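Local coordinates for ZmpA Glycopeptidase (PDB 6XSX), which probably cleaves the peptide backbone of glycosylated proteins as a metal-dependent glycopeptidase, of which this chain holds the M60 peptidase catalytic module, at residues Q49-A54 and L120-P125; V60-V65 and K95-I100; P74-K79 and P135-E140. All coordinates share one frame; numbering follows the deposited sequence.

The three contacts lie where two beta sheets of the M60 module pack face to face, as in a beta-sandwich. Contact 1 joins strands 49-56 and 117-123 inside the larger mixed sheet, contact 2 joins 60-66 to the edge strand 96-101 of a four-stranded antiparallel sheet, and contact 3 presses the two sheets together. Contacts 1 and 3 are buried, whereas contact 2 has one buried face and one largely exposed. Strands 117-123 and 75-80 are neighbours in the mixed sheet, as are 60-66 and 136-140 in the smaller one. The chemistry follows place: backbone bonds with threonine and water at the irregular contact 1, a regular ladder at contact 2, and aliphatic packing without cross-bonds at contact 3.

Contact 1: residues Q49-A54 and L120-P125; sequences QPTGYA and LYTSNP
The carbonyl oxygen of Leu120 is gripped twice: Thr51 OG1 donates to Leu120 O at 2.7 Å, and a water donates to the same oxygen while accepting from Gly52 N. Thr51 OG1 stands above the carbonyl plane of Leu120, 49° out of it, and so not on a lone pair. The same hydroxyl oxygen accepts from Tyr53 N at 3.1 Å, which makes an ST turn within strand 49-56 of the mixed sheet. Donor to one strand and acceptor within its own, the hydroxyl has its rotation largely fixed. Its chi1 of 80° places it between the backbone N and the carbonyl carbon of Thr51, facing strand 117-123.

The turn marks a break in the antiparallel pairing. On one side of it Gln49 and Thr122 form a regular hydrogen-bonded pair, with Gln49 N to Thr122 O at 2.9 Å and Thr122 N to Gln49 O at 2.8 Å. On the other side Leu120 N reaches Tyr53 O at 3.0 Å. Between that pair and this bond the chain leaves the extended conformation at Thr51 and Gly52, the latter with positive phi. Here Gly52 turns its backbone to Tyr145 of strand 143-149, the neighbour on the far side of strand 49-56.

Tyr121 swings its ring to the other face from Leu120 and Thr122, lies nearly parallel to the ring of Trp48, and hydrogen-bonds through its hydroxyl to Asp180. The amide of Gln49 bends away toward Arg239, so that mainly its CB meets Thr122. A second water bridges Pro50 O and Thr122 OG1, and beside it the methyl groups meet, Thr51 CG2 lying 3.7 Å from Thr122 CG2.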
ATOM      1  N   GLN A  49     -14.723  -1.300  16.427  1.00 16.53           N
ATOM      2  CA  GLN A  49     -14.282  -0.559  17.607  1.00 17.16           C
ATOM      3  C   GLN A  49     -14.133  -1.515  18.789  1.00 17.66           C
ATOM      4  O   GLN A  49     -14.865  -2.502  18.875  1.00 15.95           O
ATOM      5  CB  GLN A  49     -15.210   0.617  17.901  1.00 17.68           C
ATOM      6  CG  GLN A  49     -15.331   1.599  16.738  1.00 17.07           C
ATOM      7  CD  GLN A  49     -14.013   2.207  16.317  1.00 17.14           C
ATOM      8  OE1 GLN A  49     -13.171   2.546  17.139  1.00 17.83           O
ATOM      9  NE2 GLN A  49     -13.826   2.365  15.020  1.00 17.10           N
ATOM     10  N   PRO A  50     -13.130  -1.272  19.675  1.00 18.59           N
ATOM     11  CA  PRO A  50     -12.741  -2.215  20.728  1.00 17.73           C
ATOM     12  C   PRO A  50     -13.781  -2.462  21.816  1.00 17.83           C
ATOM     13  O   PRO A  50     -14.524  -1.548  22.181  1.00 17.09           O
ATOM     14  CB  PRO A  50     -11.536  -1.539  21.410  1.00 18.04           C
ATOM     15  CG  PRO A  50     -11.674  -0.065  21.061  1.00 18.92           C
ATOM     16  CD  PRO A  50     -12.282  -0.062  19.673  1.00 19.56           C
ATOM     17  N   THR A  51     -13.820  -3.715  22.305  1.00 17.09           N
ATOM     18  CA  THR A  51     -14.547  -4.057  23.518  1.00 17.42           C
ATOM     19  C   THR A  51     -13.598  -4.658  24.548  1.00 17.97           C
ATOM     20  O   THR A  51     -13.834  -4.513  25.740  1.00 18.98           O
ATOM     21  CB  THR A  51     -15.722  -5.014  23.279  1.00 16.89           C
ATOM     22  OG1 THR A  51     -15.208  -6.343  23.160  1.00 16.56           O
ATOM     23  CG2 THR A  51     -16.573  -4.637  22.082  1.00 16.98           C
ATOM     24  N   GLY A  52     -12.562  -5.365  24.077  1.00 17.93           N
ATOM     25  CA  GLY A  52     -11.609  -6.033  24.952  1.00 18.07           C
ATOM     26  C   GLY A  52     -12.109  -7.384  25.472  1.00 19.35           C
ATOM     27  O   GLY A  52     -11.475  -7.966  26.359  1.00 18.06           O
ATOM     28  N   TYR A  53     -13.217  -7.886  24.895  1.00 18.36           N
ATOM     29  CA  TYR A  53     -13.808  -9.140  25.336  1.00 18.88           C
ATOM     30  C   TYR A  53     -13.536 -10.285  24.364  1.00 19.50           C
ATOM     31  O   TYR A  53     -13.652 -10.124  23.148  1.00 19.01           O
ATOM     32  CB  TYR A  53     -15.320  -9.022  25.523  1.00 20.30           C
ATOM     33  CG  TYR A  53     -15.725  -8.132  26.672  1.00 20.98           C
ATOM     34  CD1 TYR A  53     -15.252  -8.363  27.960  1.00 22.13           C
ATOM     35  CD2 TYR A  53     -16.572  -7.057  26.466  1.00 21.20           C
ATOM     36  CE1 TYR A  53     -15.612  -7.537  29.017  1.00 24.35           C
ATOM     37  CE2 TYR A  53     -16.942  -6.223  27.512  1.00 22.62           C
ATOM     38  CZ  TYR A  53     -16.455  -6.459  28.786  1.00 23.69           C
ATOM     39  OH  TYR A  53     -16.821  -5.644  29.816  1.00 26.68           O
ATOM     40  N   ALA A  54     -13.227 -11.448  24.952  1.00 18.53           N
ATOM     41  CA  ALA A  54     -13.075 -12.712  24.254  1.00 19.89           C
ATOM     42  C   ALA A  54     -14.251 -13.620  24.597  1.00 18.99           C
ATOM     43  O   ALA A  54     -14.774 -13.560  25.707  1.00 20.27           O
ATOM     44  CB  ALA A  54     -11.774 -13.372  24.639  1.00 18.19           C
ATOM     45  N   LEU A 120     -14.788  -9.741  20.432  1.00 18.48           N
ATOM     46  CA  LEU A 120     -15.923  -8.900  20.088  1.00 18.89           C
ATOM     47  C   LEU A 120     -15.424  -7.491  19.803  1.00 19.21           C
ATOM     48  O   LEU A 120     -14.616  -6.953  20.563  1.00 17.98           O
ATOM     49  CB  LEU A 120     -16.962  -8.862  21.224  1.00 18.54           C
ATOM     50  CG  LEU A 120     -17.500 -10.204  21.732  1.00 18.65           C
ATOM     51  CD1 LEU A 120     -18.465  -9.978  22.883  1.00 18.98           C
ATOM     52  CD2 LEU A 120     -18.191 -10.994  20.627  1.00 18.86           C
ATOM     53  N   TYR A 121     -15.938  -6.931  18.698  1.00 19.49           N
ATOM     54  CA  TYR A 121     -15.856  -5.518  18.381  1.00 20.33           C
ATOM     55  C   TYR A 121     -17.270  -4.958  18.217  1.00 21.13           C
ATOM     56  O   TYR A 121     -18.229  -5.714  18.043  1.00 23.19           O
ATOM     57  CB  TYR A 121     -15.081  -5.312  17.078  1.00 19.83           C
ATOM     58  CG  TYR A 121     -13.770  -6.060  16.973  1.00 19.51           C
ATOM     59  CD1 TYR A 121     -12.709  -5.774  17.820  1.00 18.41           C
ATOM     60  CD2 TYR A 121     -13.591  -7.049  16.015  1.00 18.47           C
ATOM     61  CE1 TYR A 121     -11.505  -6.454  17.727  1.00 17.67           C
ATOM     62  CE2 TYR A 121     -12.390  -7.734  15.898  1.00 17.55           C
ATOM     63  CZ  TYR A 121     -11.344  -7.429  16.753  1.00 18.00           C
ATOM     64  OH  TYR A 121     -10.169  -8.111  16.649  1.00 16.69           O
ATOM     65  N   THR A 122     -17.387  -3.627  18.270  1.00 19.29           N
ATOM     66  CA  THR A 122     -18.648  -2.975  17.967  1.00 18.55           C
ATOM     67  C   THR A 122     -18.565  -2.347  16.581  1.00 19.49           C
ATOM     68  O   THR A 122     -17.497  -1.917  16.130  1.00 18.25           O
ATOM     69  CB  THR A 122     -19.046  -1.923  19.016  1.00 17.44           C
ATOM     70  OG1 THR A 122     -18.127  -0.832  18.975  1.00 16.93           O
ATOM     71  CG2 THR A 122     -19.080  -2.471  20.425  1.00 16.87           C
ATOM     72  N   SER A 123     -19.729  -2.320  15.929  1.00 19.59           N
ATOM     73  CA  SER A 123     -19.939  -1.600  14.690  1.00 20.52           C
ATOM     74  C   SER A 123     -21.199  -0.765  14.874  1.00 21.56           C
ATOM     75  O   SER A 123     -22.234  -1.309  15.272  1.00 20.70           O
ATOM     76  CB  SER A 123     -20.087  -2.563  13.548  1.00 20.12           C
ATOM     77  OG  SER A 123     -20.469  -1.872  12.373  1.00 22.24           O
ATOM     78  N   ASN A 124     -21.086   0.547  14.630  1.00 20.56           N
ATOM     79  CA  ASN A 124     -22.213   1.444  14.821  1.00 21.09           C
ATOM     80  C   ASN A 124     -22.357   2.331  13.592  1.00 21.57           C
ATOM     81  O   ASN A 124     -22.035   3.517  13.644  1.00 22.74           O
ATOM     82  CB  ASN A 124     -22.079   2.290  16.089  1.00 21.62           C
ATOM     83  CG  ASN A 124     -23.379   2.972  16.460  1.00 20.75           C
ATOM     84  OD1 ASN A 124     -24.455   2.454  16.167  1.00 20.88           O
ATOM     85  ND2 ASN A 124     -23.290   4.138  17.079  1.00 20.23           N
ATOM     86  N   PRO A 125     -22.857   1.786  12.457  1.00 21.11           N
ATOM     87  CA  PRO A 125     -22.758   2.469  11.164  1.00 21.35           C
ATOM     88  C   PRO A 125     -23.904   3.447  10.886  1.00 21.72           C
ATOM     89  O   PRO A 125     -24.550   3.383   9.841  1.00 23.32           O
ATOM     90  CB  PRO A 125     -22.712   1.261  10.208  1.00 19.98           C
ATOM     91  CG  PRO A 125     -23.672   0.270  10.856  1.00 20.82           C
ATOM     92  CD  PRO A 125     -23.516   0.475  12.353  1.00 19.91           C
TER
HETATM   93  O   HOH W   1     -16.641   0.025  21.109  1.00 20.97           O
HETATM   94  O   HOH W   2     -12.109  -5.866  21.311  1.00 19.41           O

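Contact 2: residues V60-V65 and K95-I100; sequences VITVYV and KGKNVI
At one edge of the four-stranded antiparallel sheet, strand 60-66 pairs in unbroken register with the outermost strand 96-101. Ile61 with Ile100, Val63 with Asn98 and Val65 with Gly96 are hydrogen-bonded pairs, and at the non-hydrogen-bonded positions the CA-H groups of Thr62 and Tyr64 point at the oxygens of Asn98 and Gly96, Thr62 CA lying 3.2 Å from Asn98 O.

Val63 O takes two donors from one residue. The backbone bond from Asn98 N is weak, bent to 129°, but Asn98 ND2 reaches Val63 O at 3.0 Å and is much straighter at 165°. That amide donor comes from above the carbonyl plane, while Val63 O lies in the plane of the Asn98 amide. The other end of the Asn98 amide is held by Ser94 N, which fixes the flat group at both ends, with Val65 CG2 packed 3.6 Å from Asn98 ND2.

The same face carries the buried aliphatic groups: Ile100 CD1 touches Val63 CG2 at 3.8 Å, and Ile61 CG1 lies 4.0 Å from Ile100 CB. On the other face, Tyr64 and Lys97 extend alongside each other, leaving the sheet the same way. Lys97 has CG anti to its backbone N (chi1 179°) and an extended chain, which carries its methylenes along the ring from Tyr64 CE1, 3.7 Å from Lys97 CB, toward the phenol oxygen. Thr62 CG2 flanks this chain at Lys97 CG. One face buried and mostly aliphatic, with the Asn98 amide satisfied within it, the other more exposed and mixed, is the pattern of a beta-sandwich's outer layer.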
ATOM      1  N   VAL A  60     -22.922 -18.458  25.878  1.00 22.04           N
ATOM      2  CA  VAL A  60     -23.954 -17.445  26.000  1.00 23.60           C
ATOM      3  C   VAL A  60     -23.315 -16.194  26.589  1.00 23.24           C
ATOM      4  O   VAL A  60     -22.497 -16.280  27.502  1.00 25.45           O
ATOM      5  CB  VAL A  60     -25.102 -17.947  26.899  1.00 25.37           C
ATOM      6  CG1 VAL A  60     -26.105 -16.845  27.223  1.00 25.11           C
ATOM      7  CG2 VAL A  60     -25.791 -19.174  26.313  1.00 24.33           C
ATOM      8  N   ILE A  61     -23.686 -15.039  26.032  1.00 22.46           N
ATOM      9  CA  ILE A  61     -23.375 -13.748  26.624  1.00 21.52           C
ATOM     10  C   ILE A  61     -24.685 -12.971  26.691  1.00 21.92           C
ATOM     11  O   ILE A  61     -25.628 -13.300  25.966  1.00 20.69           O
ATOM     12  CB  ILE A  61     -22.303 -12.994  25.807  1.00 22.09           C
ATOM     13  CG1 ILE A  61     -22.719 -12.770  24.350  1.00 21.26           C
ATOM     14  CG2 ILE A  61     -20.951 -13.692  25.915  1.00 21.06           C
ATOM     15  CD1 ILE A  61     -21.945 -11.668  23.640  1.00 23.07           C
ATOM     16  N   THR A  62     -24.737 -11.975  27.580  1.00 20.72           N
ATOM     17  CA  THR A  62     -25.915 -11.130  27.704  1.00 21.24           C
ATOM     18  C   THR A  62     -25.502  -9.686  27.446  1.00 20.28           C
ATOM     19  O   THR A  62     -24.590  -9.174  28.091  1.00 18.98           O
ATOM     20  CB  THR A  62     -26.622 -11.313  29.056  1.00 21.68           C
ATOM     21  OG1 THR A  62     -26.872 -12.707  29.228  1.00 21.75           O
ATOM     22  CG2 THR A  62     -27.927 -10.549  29.132  1.00 21.62           C
ATOM     23  N   VAL A  63     -26.135  -9.061  26.450  1.00 19.45           N
ATOM     24  CA  VAL A  63     -25.729  -7.718  26.071  1.00 20.62           C
ATOM     25  C   VAL A  63     -26.907  -6.784  26.289  1.00 20.89           C
ATOM     26  O   VAL A  63     -28.007  -7.049  25.818  1.00 22.41           O
ATOM     27  CB  VAL A  63     -25.217  -7.654  24.621  1.00 21.29           C
ATOM     28  CG1 VAL A  63     -24.736  -6.252  24.255  1.00 21.37           C
ATOM     29  CG2 VAL A  63     -24.126  -8.682  24.371  1.00 20.28           C
ATOM     30  N   TYR A  64     -26.645  -5.701  27.018  1.00 21.29           N
ATOM     31  CA  TYR A  64     -27.642  -4.683  27.287  1.00 22.55           C
ATOM     32  C   TYR A  64     -27.385  -3.486  26.383  1.00 22.92           C
ATOM     33  O   TYR A  64     -26.249  -3.013  26.286  1.00 23.81           O
ATOM     34  CB  TYR A  64     -27.603  -4.315  28.769  1.00 22.19           C
ATOM     35  CG  TYR A  64     -28.127  -5.421  29.642  1.00 22.91           C
ATOM     36  CD1 TYR A  64     -29.492  -5.577  29.848  1.00 23.54           C
ATOM     37  CD2 TYR A  64     -27.265  -6.334  30.225  1.00 23.25           C
ATOM     38  CE1 TYR A  64     -29.986  -6.604  30.639  1.00 23.23           C
ATOM     39  CE2 TYR A  64     -27.746  -7.368  31.013  1.00 24.07           C
ATOM     40  CZ  TYR A  64     -29.106  -7.503  31.215  1.00 23.31           C
ATOM     41  OH  TYR A  64     -29.570  -8.525  31.990  1.00 26.64           O
ATOM     42  N   VAL A  65     -28.452  -3.031  25.716  1.00 21.96           N
ATOM     43  CA  VAL A  65     -28.371  -1.981  24.714  1.00 21.98           C
ATOM     44  C   VAL A  65     -29.358  -0.876  25.084  1.00 22.86           C
ATOM     45  O   VAL A  65     -30.551  -1.126  25.259  1.00 22.95           O
ATOM     46  CB  VAL A  65     -28.666  -2.544  23.308  1.00 22.20           C
ATOM     47  CG1 VAL A  65     -28.730  -1.447  22.252  1.00 22.10           C
ATOM     48  CG2 VAL A  65     -27.684  -3.636  22.893  1.00 21.15           C
ATOM     49  N   LYS A  95     -32.930  -3.015  21.435  1.00 19.99           N
ATOM     50  CA  LYS A  95     -32.874  -2.279  22.687  1.00 20.34           C
ATOM     51  C   LYS A  95     -33.237  -3.206  23.853  1.00 21.04           C
ATOM     52  O   LYS A  95     -34.096  -4.081  23.719  1.00 19.36           O
ATOM     53  CB  LYS A  95     -33.749  -1.023  22.635  1.00 21.02           C
ATOM     54  CG  LYS A  95     -33.828  -0.288  23.966  1.00 21.10           C
ATOM     55  CD  LYS A  95     -34.572   1.026  23.909  1.00 22.30           C
ATOM     56  CE  LYS A  95     -34.576   1.728  25.254  1.00 21.42           C
ATOM     57  NZ  LYS A  95     -35.051   3.123  25.096  1.00 21.93           N
ATOM     58  N   GLY A  96     -32.574  -2.994  24.999  1.00 20.28           N
ATOM     59  CA  GLY A  96     -32.784  -3.809  26.184  1.00 20.87           C
ATOM     60  C   GLY A  96     -31.829  -5.002  26.229  1.00 20.80           C
ATOM     61  O   GLY A  96     -30.671  -4.895  25.824  1.00 20.21           O
ATOM     62  N   LYS A  97     -32.348  -6.148  26.683  1.00 19.61           N
ATOM     63  CA  LYS A  97     -31.556  -7.335  26.983  1.00 21.07           C
ATOM     64  C   LYS A  97     -31.423  -8.221  25.742  1.00 20.81           C
ATOM     65  O   LYS A  97     -32.399  -8.434  25.028  1.00 20.80           O
ATOM     66  CB  LYS A  97     -32.243  -8.098  28.125  1.00 21.84           C
ATOM     67  CG  LYS A  97     -31.580  -9.391  28.581  1.00 23.43           C
ATOM     68  CD  LYS A  97     -32.451 -10.170  29.554  1.00 24.90           C
ATOM     69  CE  LYS A  97     -31.808 -11.456  30.021  1.00 26.30           C
ATOM     70  NZ  LYS A  97     -32.670 -12.166  31.000  1.00 27.91           N
ATOM     71  N   ASN A  98     -30.207  -8.737  25.495  1.00 19.92           N
ATOM     72  CA  ASN A  98     -29.963  -9.654  24.392  1.00 20.09           C
ATOM     73  C   ASN A  98     -29.219 -10.880  24.920  1.00 20.91           C
ATOM     74  O   ASN A  98     -28.065 -10.775  25.336  1.00 20.83           O
ATOM     75  CB  ASN A  98     -29.116  -9.023  23.275  1.00 20.02           C
ATOM     76  CG  ASN A  98     -29.706  -7.769  22.664  1.00 19.81           C
ATOM     77  OD1 ASN A  98     -30.243  -7.804  21.561  1.00 19.54           O
ATOM     78  ND2 ASN A  98     -29.618  -6.656  23.371  1.00 19.89           N
ATOM     79  N   VAL A  99     -29.879 -12.042  24.882  1.00 20.72           N
ATOM     80  CA  VAL A  99     -29.232 -13.301  25.213  1.00 21.28           C
ATOM     81  C   VAL A  99     -28.684 -13.890  23.912  1.00 22.52           C
ATOM     82  O   VAL A  99     -29.453 -14.324  23.056  1.00 22.81           O
ATOM     83  CB  VAL A  99     -30.195 -14.259  25.951  1.00 21.80           C
ATOM     84  CG1 VAL A  99     -29.491 -15.539  26.391  1.00 20.54           C
ATOM     85  CG2 VAL A  99     -30.843 -13.581  27.163  1.00 20.56           C
ATOM     86  N   ILE A 100     -27.349 -13.871  23.765  1.00 21.88           N
ATOM     87  CA  ILE A 100     -26.699 -14.244  22.517  1.00 21.34           C
ATOM     88  C   ILE A 100     -25.860 -15.508  22.699  1.00 21.27           C
ATOM     89  O   ILE A 100     -25.015 -15.587  23.598  1.00 21.12           O
ATOM     90  CB  ILE A 100     -25.853 -13.088  21.942  1.00 21.45           C
ATOM     91  CG1 ILE A 100     -26.705 -11.836  21.698  1.00 21.31           C
ATOM     92  CG2 ILE A 100     -25.146 -13.523  20.660  1.00 19.61           C
ATOM     93  CD1 ILE A 100     -25.894 -10.582  21.595  1.00 21.59           C
TER

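Contact 3: residues P74-K79 and P135-E140; sequences PKLVFK and PKIRIE. With EDO (1,2-ethanediol), chain F.
Two sheets of a beta-sandwich meet here, strand 75-80 of the mixed sheet facing strand 136-140 of the four-stranded one across a buried apolar interior. No hydrogen bond crosses between the segments; the contact rests on five aliphatic side chains.

Just ahead of both strands the two proline rings overlap while pointing opposite ways, with Pro74 CG 3.8 Å from Pro135 CB and Pro74 CD equally near the ring of Pro135. Pro74 CG also meets Ile137 CG2 at 4.1 Å. Further along, Leu76 CD1 faces a pair of isoleucine methyls, 4.2 Å from Ile137 CD1 and just as far from Ile139 CD1. A chi1 of 82° puts CG1 of Ile137 between its backbone N and carbonyl carbon, which takes CD1 to the leucine and leaves CG2 on the proline. Leu76 further touches Ile61 and Leu120, so it meets residues of both sheets.

The outer face of strand 136-140 is charged. Arg138 NH1 and Glu140 OE2, two residues apart, form a salt bridge of 2.6 Å, nearly straight at 172°, in the guanidinium plane and on the anti side of the carboxylate. A bound 1,2-ethanediol, probably from the crystallisation liquor, accepts a weak bond from Arg138 NE. Such an aliphatic interface between two facing sheets, with polar side chains on the far face, is that of a beta-sandwich.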
ATOM      1  N   PRO A  74     -26.638  -0.336  17.463  1.00 20.24           N
ATOM      2  CA  PRO A  74     -25.320  -0.804  17.034  1.00 20.53           C
ATOM      3  C   PRO A  74     -25.333  -2.328  16.930  1.00 21.59           C
ATOM      4  O   PRO A  74     -26.287  -2.982  17.355  1.00 21.16           O
ATOM      5  CB  PRO A  74     -24.380  -0.374  18.173  1.00 20.00           C
ATOM      6  CG  PRO A  74     -25.294  -0.252  19.391  1.00 20.51           C
ATOM      7  CD  PRO A  74     -26.618   0.217  18.829  1.00 20.15           C
ATOM      8  N   LYS A  75     -24.258  -2.860  16.344  1.00 20.82           N
ATOM      9  CA  LYS A  75     -24.074  -4.284  16.135  1.00 22.11           C
ATOM     10  C   LYS A  75     -22.821  -4.741  16.883  1.00 21.85           C
ATOM     11  O   LYS A  75     -21.908  -3.949  17.144  1.00 19.14           O
ATOM     12  CB  LYS A  75     -24.012  -4.557  14.628  1.00 22.68           C
ATOM     13  CG  LYS A  75     -25.353  -4.347  13.928  1.00 24.97           C
ATOM     14  CD  LYS A  75     -25.306  -3.751  12.536  1.00 25.47           C
ATOM     15  CE  LYS A  75     -26.657  -3.269  12.037  1.00 25.60           C
ATOM     16  NZ  LYS A  75     -27.774  -4.189  12.385  1.00 24.72           N
ATOM     17  N   LEU A  76     -22.813  -6.025  17.247  1.00 20.76           N
ATOM     18  CA  LEU A  76     -21.608  -6.680  17.717  1.00 21.89           C
ATOM     19  C   LEU A  76     -20.996  -7.433  16.538  1.00 21.13           C
ATOM     20  O   LEU A  76     -21.727  -7.960  15.688  1.00 20.48           O
ATOM     21  CB  LEU A  76     -22.018  -7.665  18.814  1.00 24.52           C
ATOM     22  CG  LEU A  76     -21.148  -7.703  20.063  1.00 26.71           C
ATOM     23  CD1 LEU A  76     -21.019  -6.316  20.684  1.00 27.11           C
ATOM     24  CD2 LEU A  76     -21.744  -8.677  21.074  1.00 26.55           C
ATOM     25  N   VAL A  77     -19.656  -7.438  16.488  1.00 19.08           N
ATOM     26  CA  VAL A  77     -18.914  -8.281  15.568  1.00 17.48           C
ATOM     27  C   VAL A  77     -18.164  -9.320  16.398  1.00 18.23           C
ATOM     28  O   VAL A  77     -17.389  -8.962  17.288  1.00 17.75           O
ATOM     29  CB  VAL A  77     -17.968  -7.457  14.667  1.00 17.38           C
ATOM     30  CG1 VAL A  77     -17.128  -8.344  13.750  1.00 16.87           C
ATOM     31  CG2 VAL A  77     -18.732  -6.413  13.845  1.00 17.08           C
ATOM     32  N   PHE A  78     -18.458 -10.603  16.135  1.00 17.77           N
ATOM     33  CA  PHE A  78     -17.631 -11.706  16.591  1.00 18.27           C
ATOM     34  C   PHE A  78     -16.605 -12.000  15.501  1.00 19.06           C
ATOM     35  O   PHE A  78     -16.965 -12.140  14.329  1.00 19.16           O
ATOM     36  CB  PHE A  78     -18.471 -12.949  16.903  1.00 18.27           C
ATOM     37  CG  PHE A  78     -17.699 -14.244  17.048  1.00 18.92           C
ATOM     38  CD1 PHE A  78     -16.847 -14.461  18.121  1.00 18.41           C
ATOM     39  CD2 PHE A  78     -17.833 -15.263  16.111  1.00 19.05           C
ATOM     40  CE1 PHE A  78     -16.133 -15.646  18.248  1.00 19.29           C
ATOM     41  CE2 PHE A  78     -17.117 -16.447  16.236  1.00 18.96           C
ATOM     42  CZ  PHE A  78     -16.270 -16.643  17.306  1.00 18.76           C
ATOM     43  N   LYS A  79     -15.333 -12.085  15.905  1.00 17.97           N
ATOM     44  CA  LYS A  79     -14.263 -12.406  14.980  1.00 18.24           C
ATOM     45  C   LYS A  79     -13.535 -13.645  15.493  1.00 18.15           C
ATOM     46  O   LYS A  79     -12.877 -13.590  16.533  1.00 18.60           O
ATOM     47  CB  LYS A  79     -13.357 -11.179  14.783  1.00 17.84           C
ATOM     48  CG  LYS A  79     -12.263 -11.311  13.715  1.00 17.07           C
ATOM     49  CD  LYS A  79     -10.951 -11.816  14.287  1.00 16.70           C
ATOM     50  CE  LYS A  79      -9.807 -11.873  13.298  1.00 16.35           C
ATOM     51  NZ  LYS A  79      -9.912 -13.047  12.395  1.00 16.85           N
ATOM     52  N   PRO A 135     -25.615   5.363  21.606  1.00 22.98           N
ATOM     53  CA  PRO A 135     -25.923   4.113  22.300  1.00 21.81           C
ATOM     54  C   PRO A 135     -24.981   3.864  23.477  1.00 22.88           C
ATOM     55  O   PRO A 135     -23.819   4.277  23.467  1.00 21.95           O
ATOM     56  CB  PRO A 135     -25.687   3.029  21.233  1.00 21.11           C
ATOM     57  CG  PRO A 135     -25.754   3.767  19.915  1.00 21.68           C
ATOM     58  CD  PRO A 135     -25.234   5.164  20.199  1.00 22.16           C
ATOM     59  N   LYS A 136     -25.514   3.188  24.496  1.00 22.41           N
ATOM     60  CA  LYS A 136     -24.714   2.647  25.575  1.00 23.72           C
ATOM     61  C   LYS A 136     -24.923   1.142  25.563  1.00 24.30           C
ATOM     62  O   LYS A 136     -26.052   0.690  25.382  1.00 23.91           O
ATOM     63  CB  LYS A 136     -25.184   3.187  26.927  1.00 24.80           C
ATOM     64  CG  LYS A 136     -24.950   4.672  27.157  1.00 27.37           C
ATOM     65  CD  LYS A 136     -25.884   5.236  28.211  1.00 29.95           C
ATOM     66  CE  LYS A 136     -25.526   6.646  28.627  1.00 33.13           C
ATOM     67  NZ  LYS A 136     -24.145   6.706  29.156  1.00 35.15           N
ATOM     68  N   ILE A 137     -23.836   0.376  25.722  1.00 23.05           N
ATOM     69  CA  ILE A 137     -24.002  -1.060  25.845  1.00 24.43           C
ATOM     70  C   ILE A 137     -23.147  -1.586  26.993  1.00 23.10           C
ATOM     71  O   ILE A 137     -22.146  -0.972  27.378  1.00 21.64           O
ATOM     72  CB  ILE A 137     -23.760  -1.828  24.523  1.00 25.94           C
ATOM     73  CG1 ILE A 137     -22.280  -2.079  24.241  1.00 26.37           C
ATOM     74  CG2 ILE A 137     -24.466  -1.176  23.337  1.00 27.13           C
ATOM     75  CD1 ILE A 137     -22.049  -3.165  23.213  1.00 29.44           C
ATOM     76  N   ARG A 138     -23.583  -2.736  27.518  1.00 21.65           N
ATOM     77  CA  ARG A 138     -22.845  -3.490  28.511  1.00 22.54           C
ATOM     78  C   ARG A 138     -22.861  -4.960  28.108  1.00 21.79           C
ATOM     79  O   ARG A 138     -23.889  -5.471  27.671  1.00 21.02           O
ATOM     80  CB  ARG A 138     -23.488  -3.295  29.885  1.00 23.05           C
ATOM     81  CG  ARG A 138     -22.670  -3.850  31.039  1.00 24.82           C
ATOM     82  CD  ARG A 138     -23.206  -3.347  32.368  1.00 25.58           C
ATOM     83  NE  ARG A 138     -24.633  -3.570  32.567  1.00 27.19           N
ATOM     84  CZ  ARG A 138     -25.170  -4.723  32.950  1.00 28.31           C
ATOM     85  NH1 ARG A 138     -24.396  -5.775  33.163  1.00 27.09           N
ATOM     86  NH2 ARG A 138     -26.478  -4.818  33.116  1.00 29.27           N
ATOM     87  N   ILE A 139     -21.710  -5.625  28.262  1.00 21.22           N
ATOM     88  CA  ILE A 139     -21.590  -7.027  27.911  1.00 21.72           C
ATOM     89  C   ILE A 139     -21.308  -7.821  29.185  1.00 21.78           C
ATOM     90  O   ILE A 139     -20.351  -7.529  29.895  1.00 22.43           O
ATOM     91  CB  ILE A 139     -20.502  -7.234  26.829  1.00 20.99           C
ATOM     92  CG1 ILE A 139     -20.821  -6.442  25.557  1.00 20.67           C
ATOM     93  CG2 ILE A 139     -20.304  -8.710  26.526  1.00 21.09           C
ATOM     94  CD1 ILE A 139     -19.635  -6.245  24.633  1.00 20.15           C
ATOM     95  N   GLU A 140     -22.125  -8.850  29.439  1.00 21.92           N
ATOM     96  CA  GLU A 140     -21.919  -9.751  30.563  1.00 21.77           C
ATOM     97  C   GLU A 140     -21.505 -11.130  30.054  1.00 21.06           C
ATOM     98  O   GLU A 140     -22.043 -11.620  29.061  1.00 20.51           O
ATOM     99  CB  GLU A 140     -23.229  -9.950  31.331  1.00 23.31           C
ATOM    100  CG  GLU A 140     -23.704  -8.752  32.128  1.00 25.73           C
ATOM    101  CD  GLU A 140     -24.962  -9.012  32.955  1.00 27.65           C
ATOM    102  OE1 GLU A 140     -25.551 -10.121  32.834  1.00 28.07           O
ATOM    103  OE2 GLU A 140     -25.366  -8.104  33.713  1.00 28.34           O
TER
HETATM  104  C1  EDO F1305     -25.950   0.045  29.776  1.00 32.24           C
HETATM  105  O1  EDO F1305     -25.976  -0.917  30.816  1.00 37.63           O
HETATM  106  C2  EDO F1305     -26.867  -0.318  28.676  1.00 31.39           C
HETATM  107  O2  EDO F1305     -28.186  -0.489  29.153  1.00 30.64           O